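Local structure of enterobactin synthetase component F-related protein (Vibrio cholerae serotype O1, 4OXI) at residues Tyr261-Phe266 / Leu289-Pro294; Cys282-Pro287 / His301-Trp306. The protein is an AMP-binding adenylation domain, AlmE, that probably activates glycine with ATP as glycyl-adenylate for a lipopolysaccharide modification pathway linked to antimicrobial peptide resistance. All coordinates share one frame; numbering follows the deposited sequence.

Contact 1: Tyr261-Phe266 / Leu289-Pro294. With GAP (glycyl-adenosine-5'-phosphate), chain B.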
ATOM      1  N   TYR A 261      -1.917  -9.748   3.549  1.00 16.80           N
ATOM      2  CA  TYR A 261      -1.122  -9.376   4.713  1.00 19.27           C
ATOM      3  C   TYR A 261      -1.071  -7.861   5.006  1.00 23.17           C
ATOM      4  O   TYR A 261      -1.265  -7.446   6.142  1.00 23.69           O
ATOM      5  CB  TYR A 261       0.294  -9.926   4.542  1.00 18.53           C
ATOM      6  CG  TYR A 261       1.274  -9.494   5.610  1.00 23.16           C
ATOM      7  CD1 TYR A 261       1.429 -10.223   6.789  1.00 25.60           C
ATOM      8  CD2 TYR A 261       2.064  -8.372   5.426  1.00 23.89           C
ATOM      9  CE1 TYR A 261       2.358  -9.828   7.755  1.00 28.55           C
ATOM     10  CE2 TYR A 261       2.979  -7.967   6.386  1.00 28.85           C
ATOM     11  CZ  TYR A 261       3.123  -8.688   7.538  1.00 29.14           C
ATOM     12  OH  TYR A 261       4.053  -8.254   8.463  1.00 41.48           O
ATOM     13  N   SER A 262      -0.801  -7.044   3.988  1.00 19.25           N
ATOM     14  CA  SER A 262      -0.558  -5.613   4.191  1.00 20.46           C
ATOM     15  C   SER A 262      -1.793  -4.831   4.667  1.00 24.15           C
ATOM     16  O   SER A 262      -2.927  -5.192   4.337  1.00 20.29           O
ATOM     17  CB  SER A 262      -0.041  -4.996   2.891  1.00 19.39           C
ATOM     18  OG  SER A 262       1.129  -5.659   2.432  1.00 25.97           O
ATOM     19  N   ASP A 263      -1.570  -3.762   5.435  1.00 19.71           N
ATOM     20  CA  ASP A 263      -2.643  -2.832   5.801  1.00 19.14           C
ATOM     21  C   ASP A 263      -3.295  -2.247   4.544  1.00 20.37           C
ATOM     22  O   ASP A 263      -2.634  -2.090   3.506  1.00 18.27           O
ATOM     23  CB  ASP A 263      -2.088  -1.691   6.676  1.00 21.94           C
ATOM     24  CG  ASP A 263      -1.558  -2.181   8.043  1.00 29.78           C
ATOM     25  OD1 ASP A 263      -2.071  -3.198   8.584  1.00 34.96           O
ATOM     26  OD2 ASP A 263      -0.625  -1.541   8.580  1.00 30.92           O
ATOM     27  N   LEU A 264      -4.587  -1.938   4.632  1.00 20.08           N
ATOM     28  CA  LEU A 264      -5.345  -1.372   3.510  1.00 20.84           C
ATOM     29  C   LEU A 264      -4.846   0.018   3.099  1.00 20.90           C
ATOM     30  O   LEU A 264      -5.113   0.469   1.991  1.00 22.58           O
ATOM     31  CB  LEU A 264      -6.843  -1.322   3.845  1.00 15.53           C
ATOM     32  CG  LEU A 264      -7.490  -2.709   4.006  1.00 23.64           C
ATOM     33  CD1 LEU A 264      -8.918  -2.600   4.505  1.00 22.22           C
ATOM     34  CD2 LEU A 264      -7.465  -3.482   2.699  1.00 17.21           C
ATOM     35  N   THR A 265      -4.132   0.697   3.991  1.00 18.65           N
ATOM     36  CA  THR A 265      -3.525   1.990   3.661  1.00 21.36           C
ATOM     37  C   THR A 265      -2.247   1.847   2.835  1.00 21.50           C
ATOM     38  O   THR A 265      -1.690   2.847   2.399  1.00 20.78           O
ATOM     39  CB  THR A 265      -3.140   2.783   4.940  1.00 20.84           C
ATOM     40  OG1 THR A 265      -2.447   1.914   5.847  1.00 22.11           O
ATOM     41  CG2 THR A 265      -4.383   3.364   5.630  1.00 19.66           C
ATOM     42  N   PHE A 266      -1.761   0.615   2.664  1.00 20.10           N
ATOM     43  CA  PHE A 266      -0.523   0.341   1.905  1.00 22.27           C
ATOM     44  C   PHE A 266      -0.974  -0.269   0.578  1.00 24.28           C
ATOM     45  O   PHE A 266      -1.836  -1.169   0.576  1.00 21.36           O
ATOM     46  CB  PHE A 266       0.338  -0.673   2.679  1.00 21.51           C
ATOM     47  CG  PHE A 266       1.748  -0.833   2.159  1.00 26.40           C
ATOM     48  CD1 PHE A 266       2.303   0.083   1.264  1.00 31.35           C
ATOM     49  CD2 PHE A 266       2.529  -1.914   2.567  1.00 29.14           C
ATOM     50  CE1 PHE A 266       3.611  -0.071   0.783  1.00 28.77           C
ATOM     51  CE2 PHE A 266       3.841  -2.078   2.094  1.00 31.34           C
ATOM     52  CZ  PHE A 266       4.380  -1.152   1.203  1.00 32.25           C
ATOM     53  N   LEU A 289      -3.508 -10.131  14.950  1.00 33.22           N
ATOM     54  CA  LEU A 289      -2.695 -10.981  15.840  1.00 36.75           C
ATOM     55  C   LEU A 289      -1.976 -12.163  15.166  1.00 40.82           C
ATOM     56  O   LEU A 289      -1.464 -13.035  15.871  1.00 44.27           O
ATOM     57  CB  LEU A 289      -3.568 -11.534  16.970  1.00 39.41           C
ATOM     58  CG  LEU A 289      -3.733 -10.687  18.232  1.00 42.52           C
ATOM     59  CD1 LEU A 289      -5.016 -11.062  18.950  1.00 42.38           C
ATOM     60  CD2 LEU A 289      -2.535 -10.889  19.140  1.00 45.22           C
ATOM     61  N   ALA A 290      -1.954 -12.210  13.830  1.00 30.94           N
ATOM     62  CA  ALA A 290      -1.237 -13.265  13.097  1.00 27.94           C
ATOM     63  C   ALA A 290      -0.184 -12.689  12.173  1.00 31.04           C
ATOM     64  O   ALA A 290       0.561 -13.436  11.552  1.00 28.69           O
ATOM     65  CB  ALA A 290      -2.193 -14.127  12.291  1.00 22.85           C
ATOM     66  N   LYS A 291      -0.132 -11.361  12.066  1.00 30.01           N
ATOM     67  CA  LYS A 291       0.860 -10.715  11.218  1.00 32.99           C
ATOM     68  C   LYS A 291       2.257 -11.049  11.698  1.00 32.83           C
ATOM     69  O   LYS A 291       3.215 -11.025  10.915  1.00 33.16           O
ATOM     70  CB  LYS A 291       0.652  -9.194  11.193  1.00 37.17           C
ATOM     71  CG  LYS A 291      -0.071  -8.704   9.932  1.00 36.04           C
ATOM     72  CD  LYS A 291      -0.823  -7.393  10.153  1.00 36.81           C
ATOM     73  CE  LYS A 291       0.082  -6.185  10.006  1.00 39.76           C
ATOM     74  NZ  LYS A 291       0.742  -6.132   8.669  1.00 37.40           N
ATOM     75  N   LEU A 292       2.364 -11.386  12.980  1.00 27.75           N
ATOM     76  CA  LEU A 292       3.653 -11.727  13.558  1.00 34.87           C
ATOM     77  C   LEU A 292       3.991 -13.211  13.415  1.00 35.12           C
ATOM     78  O   LEU A 292       5.089 -13.632  13.787  1.00 35.68           O
ATOM     79  CB  LEU A 292       3.744 -11.271  15.020  1.00 31.65           C
ATOM     80  CG  LEU A 292       3.848  -9.753  15.168  1.00 41.30           C
ATOM     81  CD1 LEU A 292       4.095  -9.358  16.609  1.00 46.33           C
ATOM     82  CD2 LEU A 292       4.948  -9.214  14.267  1.00 42.11           C
ATOM     83  N   SER A 293       3.067 -13.997  12.865  1.00 28.03           N
ATOM     84  CA  SER A 293       3.398 -15.381  12.507  1.00 30.02           C
ATOM     85  C   SER A 293       2.983 -15.708  11.066  1.00 31.25           C
ATOM     86  O   SER A 293       2.041 -16.471  10.831  1.00 30.39           O
ATOM     87  CB  SER A 293       2.753 -16.348  13.493  1.00 32.57           C
ATOM     88  OG  SER A 293       1.387 -16.039  13.659  1.00 37.94           O
ATOM     89  N   PRO A 294       3.690 -15.129  10.089  1.00 27.18           N
ATOM     90  CA  PRO A 294       3.237 -15.251   8.702  1.00 28.63           C
ATOM     91  C   PRO A 294       3.390 -16.664   8.131  1.00 27.89           C
ATOM     92  O   PRO A 294       2.477 -17.140   7.447  1.00 25.96           O
ATOM     93  CB  PRO A 294       4.124 -14.244   7.957  1.00 26.64           C
ATOM     94  CG  PRO A 294       5.359 -14.141   8.799  1.00 30.33           C
ATOM     95  CD  PRO A 294       4.877 -14.262  10.214  1.00 29.53           C
TER
HETATM   96  N   GAP B 601       4.187   0.206  -3.725  1.00 26.37           N
HETATM   97  CA  GAP B 601       5.128  -0.657  -2.953  1.00 32.47           C
HETATM   98  C   GAP B 601       5.841   0.238  -1.957  1.00 40.11           C
HETATM   99  O   GAP B 601       6.654  -0.185  -1.156  1.00 44.62           O
HETATM  100  PA  GAP B 601       6.061   2.820  -1.041  1.00 30.14           P
HETATM  101  O1A GAP B 601       5.669   4.078  -1.775  1.00 28.01           O
HETATM  102  O2A GAP B 601       5.604   2.583   0.389  1.00 34.80           O
HETATM  103  O3A GAP B 601       5.523   1.653  -1.999  1.00 30.94           O
HETATM  104  C5' GAP B 601       8.324   3.074  -2.342  1.00 27.31           C
HETATM  105  O5' GAP B 601       7.666   2.736  -1.121  1.00 32.16           O
HETATM  106  C4' GAP B 601       9.822   2.976  -2.133  1.00 26.73           C
HETATM  107  O4' GAP B 601      10.138   1.711  -1.547  1.00 30.58           O
HETATM  108  C3' GAP B 601      10.606   2.973  -3.427  1.00 27.56           C
HETATM  109  O3' GAP B 601      10.832   4.302  -3.896  1.00 26.99           O
HETATM  110  C2' GAP B 601      11.880   2.253  -3.022  1.00 28.06           C
HETATM  111  O2' GAP B 601      12.720   3.118  -2.275  1.00 23.13           O
HETATM  112  C1' GAP B 601      11.414   1.256  -1.993  1.00 26.93           C
HETATM  113  N9  GAP B 601      11.247  -0.068  -2.634  1.00 26.75           N
HETATM  114  C8  GAP B 601      10.087  -0.577  -3.090  1.00 24.07           C
HETATM  115  N7  GAP B 601      10.268  -1.819  -3.607  1.00 23.89           N
HETATM  116  C5  GAP B 601      11.582  -2.110  -3.492  1.00 24.59           C
HETATM  117  C6  GAP B 601      12.448  -3.251  -3.856  1.00 23.82           C
HETATM  118  N6  GAP B 601      11.925  -4.365  -4.436  1.00 23.60           N
HETATM  119  N1  GAP B 601      13.767  -3.146  -3.569  1.00 28.61           N
HETATM  120  C2  GAP B 601      14.294  -2.047  -2.980  1.00 28.26           C
HETATM  121  N3  GAP B 601      13.557  -0.976  -2.626  1.00 26.95           N
HETATM  122  C4  GAP B 601      12.221  -0.953  -2.848  1.00 23.82           C
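K291 reaches across Y261 at about a right angle, its CG resting over the rim of one face of the phenol ring and its ammonium end over the same face. The aliphatic part makes the closer approach: CG of K291 lies 3.5 Å from CE1 of Y261. Beyond it the lysine arches over the face and bends at chi3 and chi4, which turns NZ down toward the ring. NZ of K291 stands 3.9 Å from the centroid of the Y261 ring and 23° off its normal, displaced toward the rim, which makes a cation-pi pair. The carbonyl oxygen of K291 meets the same ring differently, in plane at its edge, 3.5 Å from CE1 of Y261. On the tyrosine side, CG is anti to the backbone N (chi1 174°), and the ring extends from the backbone toward the lysine. NZ of K291 also makes a weak hydrogen bond of 3.5 Å to the backbone O of Y261, so ring and carbonyl of one residue share the ammonium group.

D263 crosses the lysine end, with its OD1 4.1 Å from NZ of K291, too far for a salt bridge. That carboxylate oxygen is paired instead with R106, which also donates to the carbonyl of Y261. Further along, a type I turn from D263 to F266 leads into the adenylate pocket, where CE1 of F266 comes within 3.3 Å of O2A of the bound glycyl-adenosine-5'-phosphate. The contact thus ties the loop after strand 257-260, which reaches the ligand, to the loop before helix 294-301. With R106 close to K291, the carboxylate of D263, the carbonyl and the pi face of Y261 probably offset the two neighbouring positive charges, although no strong bond joins the two loops.

Contact 2: Cys282-Pro287 / His301-Trp306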
ATOM      1  N   CYS A 282      -9.522 -17.164  -3.814  1.00 22.02           N
ATOM      2  CA  CYS A 282      -9.996 -16.800  -2.481  1.00 21.30           C
ATOM      3  C   CYS A 282      -8.954 -15.980  -1.744  1.00 23.64           C
ATOM      4  O   CYS A 282      -7.777 -16.378  -1.648  1.00 21.16           O
ATOM      5  CB  CYS A 282     -10.385 -18.018  -1.633  1.00 20.94           C
ATOM      6  SG  CYS A 282     -11.294 -17.541  -0.082  1.00 23.43           S
ATOM      7  N   LEU A 283      -9.392 -14.826  -1.240  1.00 21.11           N
ATOM      8  CA  LEU A 283      -8.516 -13.913  -0.509  1.00 23.18           C
ATOM      9  C   LEU A 283      -8.590 -14.260   0.980  1.00 19.76           C
ATOM     10  O   LEU A 283      -9.681 -14.360   1.540  1.00 21.10           O
ATOM     11  CB  LEU A 283      -8.956 -12.458  -0.746  1.00 15.31           C
ATOM     12  CG  LEU A 283      -8.097 -11.310  -0.218  1.00 18.20           C
ATOM     13  CD1 LEU A 283      -6.744 -11.264  -0.918  1.00 15.02           C
ATOM     14  CD2 LEU A 283      -8.814  -9.970  -0.386  1.00 16.64           C
ATOM     15  N   TYR A 284      -7.436 -14.462   1.612  1.00 17.70           N
ATOM     16  CA  TYR A 284      -7.404 -14.758   3.040  1.00 19.06           C
ATOM     17  C   TYR A 284      -6.857 -13.565   3.821  1.00 19.79           C
ATOM     18  O   TYR A 284      -5.675 -13.224   3.715  1.00 17.75           O
ATOM     19  CB  TYR A 284      -6.576 -16.024   3.326  1.00 16.29           C
ATOM     20  CG  TYR A 284      -7.316 -17.312   2.987  1.00 20.69           C
ATOM     21  CD1 TYR A 284      -7.820 -18.131   3.992  1.00 19.65           C
ATOM     22  CD2 TYR A 284      -7.528 -17.695   1.656  1.00 21.67           C
ATOM     23  CE1 TYR A 284      -8.504 -19.297   3.692  1.00 24.18           C
ATOM     24  CE2 TYR A 284      -8.217 -18.872   1.342  1.00 23.60           C
ATOM     25  CZ  TYR A 284      -8.694 -19.666   2.371  1.00 26.89           C
ATOM     26  OH  TYR A 284      -9.373 -20.830   2.084  1.00 37.28           O
ATOM     27  N   VAL A 285      -7.720 -12.932   4.608  1.00 18.77           N
ATOM     28  CA  VAL A 285      -7.304 -11.771   5.393  1.00 18.99           C
ATOM     29  C   VAL A 285      -6.488 -12.180   6.618  1.00 18.25           C
ATOM     30  O   VAL A 285      -6.970 -12.932   7.466  1.00 18.55           O
ATOM     31  CB  VAL A 285      -8.533 -10.965   5.838  1.00 20.73           C
ATOM     32  CG1 VAL A 285      -8.120  -9.795   6.742  1.00 18.00           C
ATOM     33  CG2 VAL A 285      -9.277 -10.463   4.600  1.00 19.53           C
ATOM     34  N   VAL A 286      -5.257 -11.684   6.722  1.00 19.12           N
ATOM     35  CA  VAL A 286      -4.408 -12.010   7.870  1.00 18.29           C
ATOM     36  C   VAL A 286      -4.865 -11.221   9.085  1.00 20.17           C
ATOM     37  O   VAL A 286      -4.795  -9.993   9.086  1.00 23.48           O
ATOM     38  CB  VAL A 286      -2.936 -11.691   7.595  1.00 21.01           C
ATOM     39  CG1 VAL A 286      -2.089 -11.947   8.849  1.00 22.25           C
ATOM     40  CG2 VAL A 286      -2.427 -12.530   6.417  1.00 17.80           C
ATOM     41  N   PRO A 287      -5.350 -11.923  10.123  1.00 20.98           N
ATOM     42  CA  PRO A 287      -5.802 -11.266  11.360  1.00 26.90           C
ATOM     43  C   PRO A 287      -4.653 -10.464  11.958  1.00 26.73           C
ATOM     44  O   PRO A 287      -3.501 -10.880  11.818  1.00 23.76           O
ATOM     45  CB  PRO A 287      -6.142 -12.440  12.287  1.00 22.54           C
ATOM     46  CG  PRO A 287      -6.317 -13.621  11.383  1.00 26.26           C
ATOM     47  CD  PRO A 287      -5.389 -13.387  10.227  1.00 18.19           C
ATOM     48  N   HIS A 301      -3.410 -22.175   6.445  1.00 22.65           N
ATOM     49  CA  HIS A 301      -4.452 -22.048   5.424  1.00 24.16           C
ATOM     50  C   HIS A 301      -4.027 -22.548   4.060  1.00 21.27           C
ATOM     51  O   HIS A 301      -4.770 -22.377   3.103  1.00 26.97           O
ATOM     52  CB  HIS A 301      -4.936 -20.592   5.290  1.00 27.10           C
ATOM     53  CG  HIS A 301      -5.680 -20.097   6.486  1.00 21.88           C
ATOM     54  ND1 HIS A 301      -6.938 -20.554   6.820  1.00 24.43           N
ATOM     55  CD2 HIS A 301      -5.332 -19.205   7.443  1.00 19.53           C
ATOM     56  CE1 HIS A 301      -7.339 -19.959   7.929  1.00 22.59           C
ATOM     57  NE2 HIS A 301      -6.385 -19.133   8.327  1.00 25.52           N
ATOM     58  N   GLN A 302      -2.836 -23.137   3.961  1.00 24.19           N
ATOM     59  CA  GLN A 302      -2.352 -23.632   2.679  1.00 27.39           C
ATOM     60  C   GLN A 302      -2.423 -22.543   1.599  1.00 24.29           C
ATOM     61  O   GLN A 302      -2.938 -22.776   0.510  1.00 24.96           O
ATOM     62  CB  GLN A 302      -3.166 -24.866   2.245  1.00 25.07           C
ATOM     63  CG  GLN A 302      -2.951 -26.093   3.160  1.00 30.72           C
ATOM     64  CD  GLN A 302      -1.522 -26.626   3.072  1.00 38.05           C
ATOM     65  OE1 GLN A 302      -1.145 -27.253   2.079  1.00 43.31           O
ATOM     66  NE2 GLN A 302      -0.713 -26.352   4.099  1.00 36.13           N
ATOM     67  N   LEU A 303      -1.921 -21.353   1.908  1.00 25.02           N
ATOM     68  CA  LEU A 303      -1.902 -20.267   0.927  1.00 26.52           C
ATOM     69  C   LEU A 303      -1.025 -20.645  -0.253  1.00 23.34           C
ATOM     70  O   LEU A 303       0.021 -21.261  -0.078  1.00 21.70           O
ATOM     71  CB  LEU A 303      -1.370 -18.980   1.553  1.00 20.94           C
ATOM     72  CG  LEU A 303      -2.199 -18.418   2.710  1.00 22.20           C
ATOM     73  CD1 LEU A 303      -1.781 -16.979   3.013  1.00 16.90           C
ATOM     74  CD2 LEU A 303      -3.692 -18.483   2.413  1.00 19.86           C
ATOM     75  N   THR A 304      -1.450 -20.263  -1.452  1.00 22.29           N
ATOM     76  CA  THR A 304      -0.688 -20.587  -2.648  1.00 24.49           C
ATOM     77  C   THR A 304       0.000 -19.344  -3.195  1.00 24.81           C
ATOM     78  O   THR A 304       0.953 -19.449  -3.980  1.00 25.26           O
ATOM     79  CB  THR A 304      -1.580 -21.224  -3.738  1.00 25.89           C
ATOM     80  OG1 THR A 304      -2.597 -20.292  -4.127  1.00 23.42           O
ATOM     81  CG2 THR A 304      -2.251 -22.493  -3.215  1.00 20.22           C
ATOM     82  N   VAL A 305      -0.471 -18.167  -2.770  1.00 22.77           N
ATOM     83  CA  VAL A 305       0.068 -16.884  -3.252  1.00 20.31           C
ATOM     84  C   VAL A 305       0.290 -15.906  -2.090  1.00 19.50           C
ATOM     85  O   VAL A 305      -0.594 -15.721  -1.246  1.00 22.49           O
ATOM     86  CB  VAL A 305      -0.884 -16.228  -4.305  1.00 22.67           C
ATOM     87  CG1 VAL A 305      -0.271 -14.964  -4.885  1.00 26.56           C
ATOM     88  CG2 VAL A 305      -1.200 -17.189  -5.431  1.00 24.84           C
ATOM     89  N   TRP A 306       1.460 -15.267  -2.064  1.00 22.81           N
ATOM     90  CA  TRP A 306       1.831 -14.364  -0.977  1.00 23.27           C
ATOM     91  C   TRP A 306       2.504 -13.086  -1.479  1.00 22.97           C
ATOM     92  O   TRP A 306       3.330 -13.137  -2.390  1.00 24.18           O
ATOM     93  CB  TRP A 306       2.780 -15.076  -0.005  1.00 20.47           C
ATOM     94  CG  TRP A 306       3.200 -14.216   1.160  1.00 21.40           C
ATOM     95  CD1 TRP A 306       4.317 -13.439   1.244  1.00 22.01           C
ATOM     96  CD2 TRP A 306       2.504 -14.056   2.406  1.00 23.91           C
ATOM     97  NE1 TRP A 306       4.362 -12.801   2.469  1.00 26.79           N
ATOM     98  CE2 TRP A 306       3.257 -13.166   3.201  1.00 23.70           C
ATOM     99  CE3 TRP A 306       1.308 -14.575   2.924  1.00 21.51           C
ATOM    100  CZ2 TRP A 306       2.858 -12.786   4.495  1.00 23.67           C
ATOM    101  CZ3 TRP A 306       0.915 -14.202   4.213  1.00 21.61           C
ATOM    102  CH2 TRP A 306       1.687 -13.319   4.981  1.00 22.54           C
TER
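Y284, L303 and H301 form a buried, largely apolar contact between strand 282-285 and the turn that leads from helix 294-301 into strand 305-308; no hydrogen bond crosses it. The tyrosine and histidine rings meet obliquely, their centroids 5.2 Å apart and their planes at 43°. CD1 of Y284 lies over one face of the imidazole, toward its rim, while CE1 of Y284 is 3.7 Å from ND1 of H301. L303 approaches the tyrosine near the root of its ring, with its CD2 methyl 3.9 Å from CG of Y284. A Schellman motif closes the helix, with Q302 taking positive phi. Within the AMP-binding domain of this adenylation enzyme, the helix connects strands of two different sheets: 282-285 pairs in parallel with 67-71 and 257-260, whereas 305-308 borders the sheet containing 332-336. Just past the strand, CG2 of V286 rests 4.3 Å from CZ3 of W306. With CG anti to the backbone N (chi1 -179°), the indole reaches toward the valine, and NE1 of W306 is hydrogen-bonded to OG of S308. W70 meets both the Y284 and H301 rings, and F297 from the helix touches H301, L303 and V286.

Contact 1 lies at the surface and contact 2 is buried, yet they adjoin, with centres 11 Å apart. Their segments alternate along the chain, and both contacts involve the stretch around strand 282-285 and helix 294-301: contact 2 uses that strand and the helix's C-terminal end, contact 1 the loop leading to its N-terminal end. Y261 and W306 join them, CD1 of Y261 lying 3.6 Å from CH2 of W306, and V286 also touches both Y261 and K291. The chemistry follows the position: charge and a weak polar bond act in the partly exposed loops beside the turn whose F266 touches the ligand, while aromatic and aliphatic groups meet where strand 282-285 faces the approach to strand 305-308.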